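Local coordinates for alpha-aminoadipate/glutamate carrier protein LysW (Sulfolobus tokodaii, PDB 3VPB), which carries covalently bound glutamate or alpha-aminoadipate while each is converted to ornithine or lysine in arginine and lysine biosynthesis, at residues Leu33-Tyr36 and Arg41-Leu44. Numbering follows the deposited sequence. Where two conformers were deposited one is given.
Sequences LEVY and RLAL
Tyr36 and Ala43 form an antiparallel hydrogen-bonded pair between strands whose axes run at 165° to each other, Tyr36 N donating to Ala43 O over 2.9 Å and Ala43 N to Tyr36 O over 2.8 Å. One step along, Val35 faces Leu44 as a non-hydrogen-bonded pair, and the close approach of Val35 CA to Ala43 O, 3.4 Å, is a CA-H...O contact.

The Tyr36 ring folds across the neighbouring strand because its CG sits between the backbone N and carbonyl carbon (chi1 72°). Ala43 CB consequently lies over one ring face, 3.9 Å from the centroid and 30° off the normal, a CH-pi contact, while the carbonyl carbon of Leu44 meets the ring edge in plane, 3.6 Å from CE2 of Tyr36. Arg45 adds a cation-pi contact to the same ring. A serine in place of Tyr36 would probably uncover the methyl of Ala43 and leave the Arg45 cation without its aromatic partner.

Val35, Leu42 and Leu44 pack on the other face of the sheet. CG2 of Val35 lies 3.9 Å from CG of Leu42, and CB of Val35 meets CD2 of Leu44. Leu33 joins this apolar layer by crossing Leu44 at about a right angle, CD1 against CD1 at 4.1 Å, and also touches the zinc ligands Cys6 and His27. The arrangement is a beta hairpin of strands 32-38 and 41-46, whose apolar face packs against strand 2-5 and the zinc site, as befits a zinc-ribbon domain.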
ATOM      1  N   LEU E  33     -17.073  -0.952  15.651  1.00 27.01           N
ATOM      2  CA  LEU E  33     -17.289   0.409  16.133  1.00 26.67           C
ATOM      3  C   LEU E  33     -16.407   0.675  17.341  1.00 26.66           C
ATOM      4  O   LEU E  33     -16.054  -0.251  18.067  1.00 27.43           O
ATOM      5  CB  LEU E  33     -18.772   0.626  16.505  1.00 26.32           C
ATOM      6  CG  LEU E  33     -19.806   0.301  15.408  1.00 26.68           C
ATOM      7  CD1 LEU E  33     -21.262   0.302  15.943  1.00 27.06           C
ATOM      8  CD2 LEU E  33     -19.663   1.238  14.226  1.00 23.94           C
ATOM      9  N   GLU E  34     -16.046   1.937  17.543  1.00 26.29           N
ATOM     10  CA  GLU E  34     -15.283   2.348  18.711  1.00 26.39           C
ATOM     11  C   GLU E  34     -16.126   3.307  19.530  1.00 25.56           C
ATOM     12  O   GLU E  34     -16.746   4.213  18.975  1.00 25.31           O
ATOM     13  CB  GLU E  34     -14.016   3.059  18.261  1.00 26.91           C
ATOM     14  CG  GLU E  34     -12.950   3.192  19.331  1.00 30.74           C
ATOM     15  CD  GLU E  34     -11.554   3.217  18.718  1.00 37.13           C
ATOM     16  OE1 GLU E  34     -10.583   2.910  19.443  1.00 40.21           O
ATOM     17  OE2 GLU E  34     -11.431   3.543  17.504  1.00 41.05           O
ATOM     18  N   VAL E  35     -16.154   3.136  20.846  1.00 25.06           N
ATOM     19  CA  VAL E  35     -16.821   4.162  21.654  1.00 24.92           C
ATOM     20  C   VAL E  35     -15.884   5.353  21.901  1.00 25.56           C
ATOM     21  O   VAL E  35     -14.661   5.186  22.028  1.00 25.65           O
ATOM     22  CB  VAL E  35     -17.608   3.613  22.928  1.00 25.79           C
ATOM     23  CG1 VAL E  35     -17.507   2.100  23.106  1.00 24.71           C
ATOM     24  CG2 VAL E  35     -17.343   4.413  24.218  1.00 25.64           C
ATOM     25  N   TYR E  36     -16.453   6.558  21.889  1.00 25.13           N
ATOM     26  CA  TYR E  36     -15.682   7.765  22.173  1.00 25.64           C
ATOM     27  C   TYR E  36     -16.551   8.755  22.941  1.00 26.65           C
ATOM     28  O   TYR E  36     -17.767   8.592  23.024  1.00 24.64           O
ATOM     29  CB  TYR E  36     -15.106   8.387  20.884  1.00 25.38           C
ATOM     30  CG  TYR E  36     -16.112   9.061  19.977  1.00 25.87           C
ATOM     31  CD1 TYR E  36     -16.233  10.458  19.951  1.00 26.33           C
ATOM     32  CD2 TYR E  36     -16.928   8.313  19.129  1.00 26.04           C
ATOM     33  CE1 TYR E  36     -17.155  11.088  19.107  1.00 25.86           C
ATOM     34  CE2 TYR E  36     -17.843   8.934  18.274  1.00 27.04           C
ATOM     35  CZ  TYR E  36     -17.948  10.322  18.274  1.00 26.36           C
ATOM     36  OH  TYR E  36     -18.858  10.939  17.455  1.00 27.66           O
ATOM     37  N   ARG E  41     -21.478  13.095  26.133  1.00 28.69           N
ATOM     38  CA  ARG E  41     -22.101  11.960  25.451  0.50 28.45           C
ATOM     39  C   ARG E  41     -21.081  10.874  25.127  1.00 28.04           C
ATOM     40  O   ARG E  41     -19.954  11.176  24.724  1.00 28.78           O
ATOM     41  CB  ARG E  41     -22.735  12.410  24.128  0.50 28.47           C
ATOM     42  CG  ARG E  41     -24.115  13.010  24.223  0.50 29.30           C
ATOM     43  CD  ARG E  41     -24.620  13.441  22.843  0.50 28.32           C
ATOM     44  NE  ARG E  41     -23.730  14.426  22.233  0.50 27.99           N
ATOM     45  CZ  ARG E  41     -23.622  15.684  22.640  0.50 28.47           C
ATOM     46  NH1 ARG E  41     -24.353  16.118  23.662  0.50 29.36           N
ATOM     47  NH2 ARG E  41     -22.786  16.510  22.036  0.50 27.58           N
ATOM     48  N   LEU E  42     -21.484   9.624  25.294  1.00 26.30           N
ATOM     49  CA  LEU E  42     -20.758   8.543  24.688  1.00 24.61           C
ATOM     50  C   LEU E  42     -21.334   8.473  23.282  1.00 24.22           C
ATOM     51  O   LEU E  42     -22.514   8.744  23.082  1.00 22.73           O
ATOM     52  CB  LEU E  42     -21.012   7.245  25.422  1.00 24.21           C
ATOM     53  CG  LEU E  42     -19.910   6.609  26.261  1.00 26.60           C
ATOM     54  CD1 LEU E  42     -18.956   7.612  26.963  1.00 24.77           C
ATOM     55  CD2 LEU E  42     -20.529   5.612  27.243  1.00 27.73           C
ATOM     56  N   ALA E  43     -20.491   8.172  22.307  1.00 23.44           N
ATOM     57  CA  ALA E  43     -20.966   8.028  20.946  1.00 24.18           C
ATOM     58  C   ALA E  43     -20.166   6.916  20.277  1.00 24.43           C
ATOM     59  O   ALA E  43     -19.190   6.409  20.844  1.00 24.71           O
ATOM     60  CB  ALA E  43     -20.809   9.348  20.192  1.00 24.09           C
ATOM     61  N   LEU E  44     -20.591   6.521  19.083  1.00 24.72           N
ATOM     62  CA  LEU E  44     -19.925   5.441  18.370  1.00 24.66           C
ATOM     63  C   LEU E  44     -19.429   5.930  17.023  1.00 25.17           C
ATOM     64  O   LEU E  44     -20.162   6.607  16.304  1.00 26.15           O
ATOM     65  CB  LEU E  44     -20.906   4.303  18.168  1.00 24.59           C
ATOM     66  CG  LEU E  44     -21.407   3.550  19.401  1.00 24.24           C
ATOM     67  CD1 LEU E  44     -22.557   2.638  19.048  1.00 24.07           C
ATOM     68  CD2 LEU E  44     -20.277   2.752  20.030  1.00 23.85           C
TER